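Local coordinates for D-alanyl-D-alanine carboxypeptidase (Penicillin binding protein) family protein (Francisella tularensis subsp. tularensis, PDB 6OSU), which probably removes the terminal D-alanine from peptidoglycan precursor peptides, acting as a serine-type D-alanyl-D-alanine carboxypeptidase of the penicillin-binding protein family, at residues L35-W40 / D314-K319; L116-D121 / Y197-L202; V203-K208 / D256-Q261; I364-P369 / E408-I413; L376-E381 / G397-T402. One frame throughout, in Å; residues are numbered along the deposited sequence.

Contact 1 of 5, residues L35-W40 / D314-K319; sequences LDAPAW and DSESAK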
# COMPACT_ATOMS: atom_id res chain seq x y z
N LEU A 35 17.57 2.03 9.43
CA LEU A 35 17.72 0.65 8.97
C LEU A 35 18.94 0.58 8.06
O LEU A 35 19.45 1.61 7.60
CB LEU A 35 16.47 0.17 8.23
CG LEU A 35 15.10 0.61 8.75
CD1 LEU A 35 14.01 0.14 7.80
CD2 LEU A 35 14.84 0.10 10.15
N ASP A 36 19.41 -0.63 7.80
CA ASP A 36 20.50 -0.82 6.85
C ASP A 36 19.99 -1.21 5.46
O ASP A 36 20.79 -1.60 4.61
CB ASP A 36 21.51 -1.84 7.37
CG ASP A 36 20.90 -3.20 7.67
OD1 ASP A 36 19.91 -3.59 7.01
OD2 ASP A 36 21.43 -3.89 8.57
N ALA A 37 18.68 -1.12 5.23
CA ALA A 37 18.16 -1.28 3.89
C ALA A 37 18.63 -0.11 3.02
O ALA A 37 18.60 1.04 3.47
CB ALA A 37 16.63 -1.35 3.89
N PRO A 38 19.09 -0.37 1.80
CA PRO A 38 19.50 0.73 0.92
C PRO A 38 18.37 1.70 0.57
O PRO A 38 18.67 2.84 0.17
CB PRO A 38 20.03 0.02 -0.32
CG PRO A 38 19.50 -1.39 -0.24
CD PRO A 38 19.38 -1.69 1.22
N ALA A 39 17.11 1.30 0.71
CA ALA A 39 16.00 2.19 0.38
C ALA A 39 14.74 1.72 1.08
O ALA A 39 14.52 0.52 1.25
CB ALA A 39 15.77 2.26 -1.13
N TRP A 40 13.91 2.68 1.48
CA TRP A 40 12.60 2.37 2.05
C TRP A 40 11.71 3.60 2.00
O TRP A 40 12.19 4.72 1.81
CB TRP A 40 12.71 1.85 3.50
CG TRP A 40 12.96 2.92 4.52
CD1 TRP A 40 12.06 3.81 5.04
CD2 TRP A 40 14.21 3.20 5.18
NE1 TRP A 40 12.66 4.63 5.96
CE2 TRP A 40 13.98 4.28 6.06
CE3 TRP A 40 15.49 2.66 5.10
CZ2 TRP A 40 14.99 4.81 6.86
CZ3 TRP A 40 16.49 3.19 5.89
CH2 TRP A 40 16.23 4.25 6.76
N ASP A 314 11.89 -8.78 6.76
CA ASP A 314 10.72 -8.82 7.62
C ASP A 314 10.92 -8.01 8.89
O ASP A 314 10.00 -7.34 9.36
CB ASP A 314 10.37 -10.27 7.95
CG ASP A 314 10.03 -11.09 6.72
OD1 ASP A 314 9.49 -10.50 5.76
OD2 ASP A 314 10.30 -12.31 6.71
N SER A 315 12.13 -8.06 9.45
CA SER A 315 12.42 -7.29 10.66
C SER A 315 12.29 -5.79 10.41
O SER A 315 11.64 -5.07 11.17
CB SER A 315 13.82 -7.64 11.17
OG SER A 315 14.25 -6.74 12.18
N GLU A 316 12.90 -5.31 9.32
CA GLU A 316 12.95 -3.87 9.09
C GLU A 316 11.60 -3.33 8.62
O GLU A 316 11.26 -2.18 8.92
CB GLU A 316 14.06 -3.55 8.08
CG GLU A 316 15.44 -3.92 8.59
CD GLU A 316 16.53 -3.73 7.55
OE1 GLU A 316 16.45 -2.75 6.79
OE2 GLU A 316 17.45 -4.57 7.50
N SER A 317 10.82 -4.13 7.89
CA SER A 317 9.48 -3.70 7.51
C SER A 317 8.58 -3.58 8.73
O SER A 317 7.80 -2.62 8.84
CB SER A 317 8.88 -4.65 6.48
OG SER A 317 9.56 -4.58 5.25
N ALA A 318 8.65 -4.55 9.64
CA ALA A 318 7.82 -4.49 10.84
C ALA A 318 8.18 -3.28 11.69
O ALA A 318 7.29 -2.65 12.29
CB ALA A 318 7.97 -5.78 11.65
N LYS A 319 9.46 -2.93 11.75
CA LYS A 319 9.87 -1.75 12.49
C LYS A 319 9.24 -0.49 11.92
O LYS A 319 8.77 0.38 12.67
CB LYS A 319 11.40 -1.63 12.49
CG LYS A 319 11.91 -0.28 12.97
CD LYS A 319 12.77 -0.41 14.22
CE LYS A 319 14.25 -0.49 13.87
NZ LYS A 319 15.08 -0.73 15.08
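E316 leaves helix 310-327 and reaches into the bend formed by L35, D36 and A37. At its root, CB lies 3.7 Å from L35 CD1. The next carbon, CG, is anti to the carbonyl carbon (chi1 -63°), and the chain then runs extended, passing the leucine in the opposite direction and bringing CD beside L35 CB. The two carboxylate oxygens part company here. E316 OE1 is lodged among a backbone N-H and the CB atoms of A37 and L35: it receives a weak hydrogen bond from A37 N at 3.2 Å, strongly bent at 121°, and presses on both carbons. E316 OE2 lies only 2.7 Å from D36 OD1, with the two side chains crossing at about a right angle and their carboxylate planes 70° apart. Two acid oxygens so close probably share a proton, one group donating to the other. D36 OD2 has a different partner, K312, in a salt bridge from the same helix, and this positive charge would help offset the paired acids. One turn further along the helix, K319 adds an apolar contact, its CE 3.8 Å from L35 CD2. The other methyl of this leucine, L35 CD1, stands 3.9 Å above one face of the W40 ring, toward its rim, and so lies between helix and indole. A37 and S317 both touch V304 of strand 298-307. The arrangement belongs to the helix-on-sheet packing of the penicillin-binding protein and beta-lactamase fold, in which helix 310-327 lies against the five-stranded antiparallel sheet that includes strand 39-44.

Contact 2 of 5, residues L116-D121 / Y197-L202; sequences LVTGMD and YDDKGL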
# COMPACT_ATOMS: atom_id res chain seq x y z
N LEU A 116 -5.32 -18.28 -11.02
CA LEU A 116 -4.06 -17.74 -11.53
C LEU A 116 -3.61 -16.52 -10.73
O LEU A 116 -2.42 -16.36 -10.45
CB LEU A 116 -4.20 -17.37 -13.01
CG LEU A 116 -4.28 -18.52 -14.01
CD1 LEU A 116 -4.46 -17.98 -15.42
CD2 LEU A 116 -3.04 -19.39 -13.93
N VAL A 117 -4.55 -15.64 -10.37
CA VAL A 117 -4.19 -14.47 -9.58
C VAL A 117 -3.72 -14.89 -8.19
O VAL A 117 -2.78 -14.31 -7.64
CB VAL A 117 -5.37 -13.48 -9.51
CG1 VAL A 117 -5.08 -12.36 -8.53
CG2 VAL A 117 -5.65 -12.91 -10.89
N THR A 118 -4.37 -15.89 -7.60
CA THR A 118 -3.93 -16.41 -6.31
C THR A 118 -2.51 -16.97 -6.42
O THR A 118 -1.67 -16.71 -5.55
CB THR A 118 -4.90 -17.48 -5.81
OG1 THR A 118 -6.23 -16.97 -5.85
CG2 THR A 118 -4.57 -17.85 -4.37
N GLY A 119 -2.23 -17.73 -7.48
CA GLY A 119 -0.88 -18.23 -7.67
C GLY A 119 0.13 -17.10 -7.82
O GLY A 119 1.22 -17.16 -7.25
N MET A 120 -0.24 -16.05 -8.55
CA MET A 120 0.68 -14.94 -8.77
C MET A 120 0.95 -14.17 -7.48
O MET A 120 2.10 -13.88 -7.16
CB MET A 120 0.11 -14.01 -9.85
CG MET A 120 0.91 -12.75 -10.10
SD MET A 120 0.18 -11.81 -11.46
CE MET A 120 -1.52 -11.70 -10.93
N ASP A 121 -0.10 -13.86 -6.72
CA ASP A 121 0.04 -13.01 -5.54
C ASP A 121 0.58 -13.77 -4.34
O ASP A 121 1.43 -13.24 -3.61
CB ASP A 121 -1.31 -12.38 -5.19
CG ASP A 121 -1.83 -11.46 -6.27
OD1 ASP A 121 -1.04 -11.03 -7.14
OD2 ASP A 121 -3.04 -11.16 -6.25
N TYR A 197 -4.10 -10.86 -1.30
CA TYR A 197 -2.76 -10.81 -0.73
C TYR A 197 -2.72 -11.25 0.72
O TYR A 197 -1.64 -11.53 1.24
CB TYR A 197 -2.19 -9.40 -0.87
CG TYR A 197 -1.80 -9.05 -2.29
CD1 TYR A 197 -0.67 -9.61 -2.87
CD2 TYR A 197 -2.57 -8.18 -3.05
CE1 TYR A 197 -0.30 -9.30 -4.16
CE2 TYR A 197 -2.21 -7.87 -4.35
CZ TYR A 197 -1.07 -8.43 -4.90
OH TYR A 197 -0.70 -8.13 -6.19
N ASP A 198 -3.87 -11.34 1.38
CA ASP A 198 -3.93 -11.81 2.76
C ASP A 198 -4.05 -13.33 2.87
O ASP A 198 -4.06 -13.85 3.98
CB ASP A 198 -5.10 -11.14 3.49
CG ASP A 198 -5.00 -11.26 5.01
OD1 ASP A 198 -3.91 -10.98 5.56
OD2 ASP A 198 -6.01 -11.62 5.65
N ASP A 199 -4.12 -14.04 1.74
CA ASP A 199 -4.18 -15.50 1.77
C ASP A 199 -2.93 -16.08 2.40
O ASP A 199 -1.80 -15.74 2.02
CB ASP A 199 -4.36 -16.06 0.36
CG ASP A 199 -5.75 -15.82 -0.20
OD1 ASP A 199 -6.56 -15.13 0.46
OD2 ASP A 199 -6.04 -16.32 -1.31
N LYS A 200 -3.12 -16.98 3.38
CA LYS A 200 -1.98 -17.57 4.07
C LYS A 200 -1.21 -18.54 3.18
O LYS A 200 -0.00 -18.72 3.36
CB LYS A 200 -2.45 -18.27 5.34
CG LYS A 200 -3.27 -17.40 6.29
CD LYS A 200 -2.39 -16.40 7.04
CE LYS A 200 -2.82 -14.97 6.76
NZ LYS A 200 -4.29 -14.77 6.98
N GLY A 201 -1.88 -19.17 2.23
CA GLY A 201 -1.22 -20.12 1.37
C GLY A 201 -2.13 -20.58 0.25
O GLY A 201 -3.22 -20.04 0.05
N LEU A 202 -1.67 -21.59 -0.48
CA LEU A 202 -2.39 -22.13 -1.63
C LEU A 202 -2.38 -23.65 -1.57
O LEU A 202 -1.32 -24.27 -1.60
CB LEU A 202 -1.77 -21.64 -2.94
CG LEU A 202 -2.31 -22.28 -4.22
CD1 LEU A 202 -3.80 -22.01 -4.39
CD2 LEU A 202 -1.54 -21.80 -5.44
O HOH W 1 1.10 -9.62 -7.28
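D121 and Y197 stack, the carboxylate lying over one face of the phenol ring with the two planes 24° apart. The overlap is toward the hydroxyl end of the ring: D121 CG is 3.4 Å from Y197 CZ, D121 CB sits against CE1, and D121 OD2 stands 3.6 Å above the ring plane near its rim. The polar contacts gather at the same end. D121 OD1 and Y197 OH are 3.1 Å apart, and a water bridges them, donating to D121 OD1 at 2.6 Å and lying in the plane of the ring at its edge. S71 OG adds weak hydrogen bonds to both oxygens. This cluster borders the predicted active site, consistent with the SxxK serine peptidases: S71 is one helical turn beyond K67, the predicted proton acceptor, and the Y197 side chain comes within about 4 Å of that of K278, a predicted substrate-binding residue. Helix 113-123 itself ends just before S124, also predicted to be catalytic. Away from this site the contacts are van der Waals. T118 turns OG1 back to R114 O within its own helix (chi1 -51°), and its methyl CG2, anti to the backbone N, meets D199 OD2 at 3.7 Å, the two side chains crossing at about a right angle. L202 sets its two methyls against the helix, CD1 in apolar contact with T118 CG2 and CD2 4.3 Å from G119 CA.

Contact 3 of 5, residues V203-K208 / D256-Q261; sequences VWNATK and DNFVLQ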
# COMPACT_ATOMS: atom_id res chain seq x y z
N VAL A 203 -3.57 -24.24 -1.47
CA VAL A 203 -3.76 -25.68 -1.57
C VAL A 203 -4.19 -25.97 -3.00
O VAL A 203 -5.32 -25.66 -3.39
CB VAL A 203 -4.79 -26.19 -0.56
CG1 VAL A 203 -4.88 -27.71 -0.61
CG2 VAL A 203 -4.44 -25.71 0.85
N TRP A 204 -3.30 -26.58 -3.79
CA TRP A 204 -3.45 -26.65 -5.23
C TRP A 204 -3.51 -28.11 -5.68
O TRP A 204 -2.56 -28.87 -5.45
CB TRP A 204 -2.30 -25.92 -5.92
CG TRP A 204 -2.22 -26.06 -7.41
CD1 TRP A 204 -1.29 -26.77 -8.11
CD2 TRP A 204 -3.10 -25.47 -8.38
NE1 TRP A 204 -1.54 -26.66 -9.46
CE2 TRP A 204 -2.64 -25.87 -9.65
CE3 TRP A 204 -4.23 -24.65 -8.29
CZ2 TRP A 204 -3.27 -25.48 -10.83
CZ3 TRP A 204 -4.85 -24.26 -9.47
CH2 TRP A 204 -4.37 -24.67 -10.72
N ASN A 205 -4.62 -28.49 -6.30
CA ASN A 205 -4.78 -29.82 -6.89
C ASN A 205 -4.20 -29.77 -8.30
O ASN A 205 -4.84 -29.30 -9.23
CB ASN A 205 -6.24 -30.25 -6.91
CG ASN A 205 -6.43 -31.71 -7.29
OD1 ASN A 205 -5.59 -32.30 -7.97
ND2 ASN A 205 -7.54 -32.30 -6.86
N ALA A 206 -2.97 -30.27 -8.45
CA ALA A 206 -2.33 -30.23 -9.76
C ALA A 206 -2.97 -31.20 -10.74
O ALA A 206 -2.89 -31.00 -11.96
CB ALA A 206 -0.83 -30.52 -9.63
N THR A 207 -3.62 -32.26 -10.24
CA THR A 207 -4.27 -33.21 -11.13
C THR A 207 -5.47 -32.59 -11.82
O THR A 207 -5.56 -32.59 -13.06
CB THR A 207 -4.68 -34.47 -10.36
OG1 THR A 207 -3.51 -35.18 -9.94
CG2 THR A 207 -5.54 -35.37 -11.22
N LYS A 208 -6.41 -32.05 -11.05
CA LYS A 208 -7.58 -31.38 -11.60
C LYS A 208 -7.30 -29.96 -12.07
O LYS A 208 -8.14 -29.38 -12.76
CB LYS A 208 -8.70 -31.35 -10.56
CG LYS A 208 -9.56 -32.61 -10.51
CD LYS A 208 -10.02 -32.88 -9.08
CE LYS A 208 -11.29 -33.72 -9.05
NZ LYS A 208 -12.50 -32.86 -8.95
N ASP A 256 -4.72 -38.07 -6.29
CA ASP A 256 -4.54 -36.77 -6.92
C ASP A 256 -3.29 -36.08 -6.38
O ASP A 256 -3.02 -36.11 -5.18
CB ASP A 256 -5.77 -35.90 -6.69
CG ASP A 256 -6.90 -36.23 -7.65
OD1 ASP A 256 -7.37 -35.30 -8.35
OD2 ASP A 256 -7.29 -37.41 -7.74
N ASN A 257 -2.54 -35.44 -7.27
CA ASN A 257 -1.32 -34.76 -6.87
C ASN A 257 -1.63 -33.36 -6.38
O ASN A 257 -2.31 -32.59 -7.06
CB ASN A 257 -0.33 -34.70 -8.04
CG ASN A 257 0.96 -34.01 -7.65
OD1 ASN A 257 1.81 -34.59 -6.98
ND2 ASN A 257 1.12 -32.76 -8.09
N PHE A 258 -1.12 -33.03 -5.20
CA PHE A 258 -1.35 -31.73 -4.57
C PHE A 258 -0.03 -31.05 -4.27
O PHE A 258 0.92 -31.69 -3.80
CB PHE A 258 -2.16 -31.88 -3.28
CG PHE A 258 -3.65 -31.80 -3.48
CD1 PHE A 258 -4.36 -32.90 -3.91
CD2 PHE A 258 -4.33 -30.62 -3.21
CE1 PHE A 258 -5.73 -32.83 -4.09
CE2 PHE A 258 -5.70 -30.55 -3.38
CZ PHE A 258 -6.40 -31.65 -3.82
N VAL A 259 0.03 -29.75 -4.55
CA VAL A 259 1.15 -28.90 -4.16
C VAL A 259 0.65 -27.93 -3.10
O VAL A 259 -0.42 -27.32 -3.27
CB VAL A 259 1.74 -28.15 -5.37
CG1 VAL A 259 2.90 -27.28 -4.93
CG2 VAL A 259 2.17 -29.13 -6.45
N LEU A 260 1.40 -27.80 -2.01
CA LEU A 260 1.02 -26.97 -0.88
C LEU A 260 2.12 -25.96 -0.62
O LEU A 260 3.27 -26.34 -0.38
CB LEU A 260 0.77 -27.83 0.37
CG LEU A 260 -0.24 -28.97 0.18
CD1 LEU A 260 0.26 -30.24 0.84
CD2 LEU A 260 -1.59 -28.57 0.74
N GLN A 261 1.78 -24.68 -0.70
CA GLN A 261 2.76 -23.62 -0.50
C GLN A 261 2.17 -22.54 0.39
O GLN A 261 0.98 -22.22 0.30
CB GLN A 261 3.20 -22.99 -1.82
CG GLN A 261 3.37 -23.97 -2.96
CD GLN A 261 4.16 -23.39 -4.10
OE1 GLN A 261 5.28 -22.91 -3.91
NE2 GLN A 261 3.59 -23.42 -5.30
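V203 lies beside L260, the two side chains pointing the same way, with V203 CG1 3.7 Å from L260 CD2 and also against F258 CD2. Together V203, F258 and D256 carry much of the join between strands 201-205 and 258-262. F258 lies on the same sheet face as V203, and its ring is turned so that N205 comes over it: N205 CA is 3.8 Å from the ring centroid and 14° off the normal, a CH-pi contact. With N205 CG anti to the backbone N (chi1 -171°), the amide, tilted 36° from the ring, extends past CZ and CE1. The ring also meets F252 and F224. All this rests on an antiparallel ladder in a three-stranded sheet whose middle strand is 201-205; W204 and V259 form the hydrogen-bonded pair, W204 N donating to V259 O at 3.0 Å and V259 N to W204 O. Their side chains occupy the other sheet face, where V259 CB approaches the edge of the indole. D256 works where the strands give way to a turn. Its OD1 accepts a weak bond from N205 ND2 at 3.4 Å and packs on T207 CG2. Next to it, N257 N gives T207 OG1 a nearly straight hydrogen bond of 2.9 Å, and A206 N donates to N257 O. N205 OD1 forms an Asx motif, accepting from K208 N at 3.2 Å, the donor lying above the amide plane.

Contact 4 of 5, residues I364-P369 / E408-I413; sequences IYKTVP and EEIASI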
# COMPACT_ATOMS: atom_id res chain seq x y z
N ILE A 364 -7.34 20.36 4.73
CA ILE A 364 -6.02 20.00 5.22
C ILE A 364 -6.22 18.74 6.06
O ILE A 364 -6.60 18.81 7.23
CB ILE A 364 -5.34 21.11 6.02
CG1 ILE A 364 -5.14 22.35 5.16
CG2 ILE A 364 -4.00 20.63 6.55
CD1 ILE A 364 -4.36 23.46 5.86
N TYR A 365 -6.00 17.59 5.44
CA TYR A 365 -6.10 16.29 6.09
C TYR A 365 -4.71 15.68 6.05
O TYR A 365 -4.23 15.30 4.98
CB TYR A 365 -7.13 15.41 5.38
CG TYR A 365 -7.43 14.09 6.05
CD1 TYR A 365 -7.89 14.04 7.36
CD2 TYR A 365 -7.26 12.89 5.37
CE1 TYR A 365 -8.17 12.82 7.97
CE2 TYR A 365 -7.53 11.68 5.97
CZ TYR A 365 -7.98 11.65 7.27
OH TYR A 365 -8.25 10.44 7.87
N LYS A 366 -4.06 15.60 7.21
CA LYS A 366 -2.63 15.32 7.27
C LYS A 366 -2.33 14.23 8.30
O LYS A 366 -3.03 14.09 9.31
CB LYS A 366 -1.84 16.59 7.61
CG LYS A 366 -0.37 16.54 7.24
CD LYS A 366 0.33 17.86 7.56
CE LYS A 366 1.85 17.69 7.63
NZ LYS A 366 2.50 17.63 6.29
N THR A 367 -1.28 13.46 8.02
CA THR A 367 -0.75 12.49 8.97
C THR A 367 0.34 13.18 9.79
O THR A 367 1.39 13.54 9.25
CB THR A 367 -0.19 11.27 8.23
OG1 THR A 367 -1.24 10.64 7.48
CG2 THR A 367 0.39 10.26 9.21
N VAL A 368 0.09 13.36 11.08
CA VAL A 368 0.99 14.12 11.94
C VAL A 368 1.29 13.28 13.18
O VAL A 368 0.54 12.35 13.52
CB VAL A 368 0.38 15.49 12.33
CG1 VAL A 368 0.17 16.35 11.09
CG2 VAL A 368 -0.93 15.30 13.08
N PRO A 369 2.39 13.57 13.87
CA PRO A 369 2.70 12.84 15.11
C PRO A 369 1.59 13.02 16.14
O PRO A 369 1.03 14.10 16.29
CB PRO A 369 4.01 13.47 15.58
CG PRO A 369 4.63 14.03 14.33
CD PRO A 369 3.48 14.49 13.49
N GLU A 408 7.33 27.28 13.46
CA GLU A 408 7.44 26.07 12.65
C GLU A 408 6.09 25.68 12.07
O GLU A 408 5.08 25.65 12.78
CB GLU A 408 8.00 24.93 13.50
CG GLU A 408 7.94 23.57 12.85
CD GLU A 408 8.30 22.46 13.82
OE1 GLU A 408 8.29 21.28 13.42
OE2 GLU A 408 8.58 22.79 14.99
N GLU A 409 6.09 25.35 10.78
CA GLU A 409 4.86 25.11 10.03
C GLU A 409 4.68 23.62 9.77
O GLU A 409 5.59 22.96 9.26
CB GLU A 409 4.88 25.88 8.71
CG GLU A 409 4.88 27.39 8.90
CD GLU A 409 4.74 28.16 7.60
OE1 GLU A 409 4.38 27.54 6.57
OE2 GLU A 409 4.99 29.38 7.60
N ILE A 410 3.50 23.11 10.11
CA ILE A 410 3.14 21.73 9.82
C ILE A 410 2.45 21.61 8.47
O ILE A 410 2.76 20.72 7.68
CB ILE A 410 2.27 21.17 10.96
CG1 ILE A 410 3.08 21.07 12.25
CG2 ILE A 410 1.65 19.83 10.58
CD1 ILE A 410 4.48 20.52 12.05
N ALA A 411 1.51 22.51 8.20
CA ALA A 411 0.79 22.54 6.94
C ALA A 411 0.62 23.98 6.51
O ALA A 411 0.58 24.89 7.34
CB ALA A 411 -0.58 21.86 7.05
N SER A 412 0.51 24.19 5.20
CA SER A 412 0.32 25.52 4.63
C SER A 412 -0.53 25.39 3.38
O SER A 412 -0.24 24.56 2.52
CB SER A 412 1.66 26.18 4.30
OG SER A 412 1.47 27.47 3.75
N ILE A 413 -1.57 26.21 3.28
CA ILE A 413 -2.48 26.14 2.14
C ILE A 413 -2.87 27.55 1.73
O ILE A 413 -3.17 28.40 2.59
CB ILE A 413 -3.69 25.24 2.46
CG1 ILE A 413 -4.24 24.60 1.20
CG2 ILE A 413 -4.79 25.99 3.20
CD1 ILE A 413 -5.11 23.39 1.48
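I364, K366 and V368 pack against I410, A411 and I413 between two sheets of the C-terminal domain, in a partly buried contact. The strand axes pass 8.9 Å apart at 157°, a separation that suits side-chain packing between layers and not the pairing of neighbours within one sheet. Strand 364-369 bonds instead to 328-334, while 409-417 belongs to the five-stranded sheet, so the contact is typical of a beta sandwich. At one end I364 and I413 reach toward each other tip to tip, with I364 CD1 3.7 Å from I413 CG2. The other branch of I364, CG2, is anti to the backbone N and meets A411 CB, also at 3.7 Å. I364 further touches L399 of the same opposing sheet. At the opposite end V368 CG1 lies 3.8 Å from I410 CG2. Between them K366 crosses I410 at about a right angle, using its carbon chain: CE is 3.6 Å from I410 CG2 and 3.2 Å from I410 O. The last torsion (chi4 78°) puts K366 NZ 3.4 Å from I410 O. I410 and A411 together form a classic beta bulge opposite I401, in which both side chains point to the facing strand 364-369. The chemistry implies cohesion by aliphatic groups, with the lysine lending its methylenes to this apolar layer while its amine lies near a main-chain oxygen.

Contact 5 of 5, residues L376-E381 / G397-T402; sequences LKQGIE and GNLVIT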
# COMPACT_ATOMS: atom_id res chain seq x y z
N LEU A 376 -1.29 22.02 17.99
CA LEU A 376 -1.41 22.65 16.69
C LEU A 376 -2.32 23.88 16.77
O LEU A 376 -3.25 23.94 17.58
CB LEU A 376 -1.96 21.65 15.67
CG LEU A 376 -1.13 20.36 15.58
CD1 LEU A 376 -1.86 19.30 14.77
CD2 LEU A 376 0.24 20.63 14.98
N LYS A 377 -2.03 24.87 15.92
CA LYS A 377 -2.77 26.12 15.92
C LYS A 377 -2.97 26.60 14.49
O LYS A 377 -2.03 26.57 13.69
CB LYS A 377 -2.04 27.20 16.73
CG LYS A 377 -1.85 26.88 18.22
CD LYS A 377 -3.15 26.95 19.01
CE LYS A 377 -2.94 26.52 20.46
NZ LYS A 377 -4.15 26.69 21.30
N GLN A 378 -4.19 27.04 14.17
CA GLN A 378 -4.48 27.62 12.87
C GLN A 378 -4.04 29.07 12.83
O GLN A 378 -4.26 29.83 13.78
CB GLN A 378 -5.98 27.54 12.56
CG GLN A 378 -6.46 26.19 12.06
CD GLN A 378 -7.82 26.28 11.41
OE1 GLN A 378 -8.48 27.32 11.46
NE2 GLN A 378 -8.25 25.18 10.79
N GLY A 379 -3.42 29.46 11.73
CA GLY A 379 -2.98 30.83 11.56
C GLY A 379 -3.07 31.25 10.11
O GLY A 379 -2.95 30.43 9.19
N ILE A 380 -3.29 32.55 9.90
CA ILE A 380 -3.32 33.14 8.56
C ILE A 380 -2.04 33.94 8.38
O ILE A 380 -1.81 34.92 9.10
CB ILE A 380 -4.56 34.02 8.35
CG1 ILE A 380 -5.83 33.20 8.54
CG2 ILE A 380 -4.53 34.62 6.96
CD1 ILE A 380 -5.97 32.04 7.56
N GLU A 381 -1.20 33.52 7.44
CA GLU A 381 -0.01 34.28 7.06
C GLU A 381 -0.36 35.08 5.81
O GLU A 381 -0.47 34.52 4.71
CB GLU A 381 1.19 33.37 6.80
CG GLU A 381 2.35 34.11 6.15
CD GLU A 381 3.63 33.31 6.10
OE1 GLU A 381 3.57 32.07 5.99
OE2 GLU A 381 4.71 33.94 6.17
N GLY A 397 -2.98 35.17 1.01
CA GLY A 397 -1.96 34.55 1.83
C GLY A 397 -2.21 33.06 1.99
O GLY A 397 -2.85 32.43 1.15
N ASN A 398 -1.68 32.52 3.09
CA ASN A 398 -1.76 31.10 3.40
C ASN A 398 -2.43 30.89 4.75
O ASN A 398 -2.15 31.63 5.71
CB ASN A 398 -0.38 30.45 3.42
CG ASN A 398 0.30 30.45 2.07
OD1 ASN A 398 -0.32 30.14 1.05
ND2 ASN A 398 1.58 30.78 2.05
N LEU A 399 -3.29 29.89 4.84
CA LEU A 399 -3.67 29.35 6.14
C LEU A 399 -2.57 28.42 6.61
O LEU A 399 -2.13 27.54 5.86
CB LEU A 399 -5.01 28.62 6.08
CG LEU A 399 -5.57 28.18 7.44
CD1 LEU A 399 -7.08 28.31 7.47
CD2 LEU A 399 -5.15 26.76 7.81
N VAL A 400 -2.11 28.61 7.83
CA VAL A 400 -0.92 27.95 8.33
C VAL A 400 -1.26 27.18 9.60
O VAL A 400 -1.97 27.70 10.48
CB VAL A 400 0.22 28.95 8.58
CG1 VAL A 400 1.39 28.27 9.27
CG2 VAL A 400 0.67 29.59 7.27
N ILE A 401 -0.78 25.95 9.69
CA ILE A 401 -0.84 25.14 10.91
C ILE A 401 0.56 25.12 11.51
O ILE A 401 1.50 24.62 10.89
CB ILE A 401 -1.34 23.72 10.62
CG1 ILE A 401 -2.67 23.76 9.88
CG2 ILE A 401 -1.46 22.93 11.92
CD1 ILE A 401 -3.80 24.31 10.70
N THR A 402 0.70 25.68 12.71
CA THR A 402 1.98 25.74 13.39
C THR A 402 1.97 24.86 14.63
O THR A 402 0.91 24.49 15.15
CB THR A 402 2.33 27.19 13.78
OG1 THR A 402 1.19 27.82 14.37
CG2 THR A 402 2.77 27.98 12.56
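L376-E381 and G397-T402 run antiparallel as adjacent strands, their axes 4.4 Å apart at closest and inclined at 155°. K377 with T402, G379 with V400 and E381 with N398 are the hydrogen-bonded pairs, each linked by two main-chain bonds; T402 N to K377 O is 3.0 Å and N398 N to E381 O 2.8 Å. In the middle, the modelled separation of V400 N from G379 O is too short for its exact value to be trusted. Q378 and I380 alternate with these as non-hydrogen-bonded pairs, facing I401 and L399. On that face Q378 and I401 lie side by side and point the same way, with Q378 CG 3.5 Å from I401 CD1. L376 joins them, its CB 4.0 Å from I401 CG2. Further along, I380 CG1, anti to the carbonyl carbon (chi1 -59°), carries CD1 obliquely onto L399 CB at 3.8 Å. The other face is more polar. E381 extends across V400, its CB 3.8 Å from V400 CG2, while K377 CB lies near T402 OG1. Strand 376-382 is the outermost strand on this side of the five-stranded sheet, and 395-403 separates it from 409-417. The face carrying L376, Q378, L399 and I401 looks toward strand 328-334, where Q378 NE2 bonds to L333 O and both L376 and I401 touch L333.

From the N terminus, 35-40 opens the longest loop, which contact 1 closes at 314-319, joining the loop that leads into the first strand of the five-stranded catalytic-domain sheet to helix 310-327. Within that loop contacts 2 and 3 follow in series: 116-121 meets 197-202 beside the predicted active site, and 203-208 then pairs with 256-261. They share strand 201-205 and touch where L202 N lies 2.8 Å from Q261 O, probably hydrogen-bonded. After contact 1 has closed, the C-terminal domain forms its own set. Contact 4, 364-369 with 408-413, encloses contact 5, the pairing of 376-381 with 397-402; adjacent strands 395-403 and 409-417 connect them. No two contacts cross.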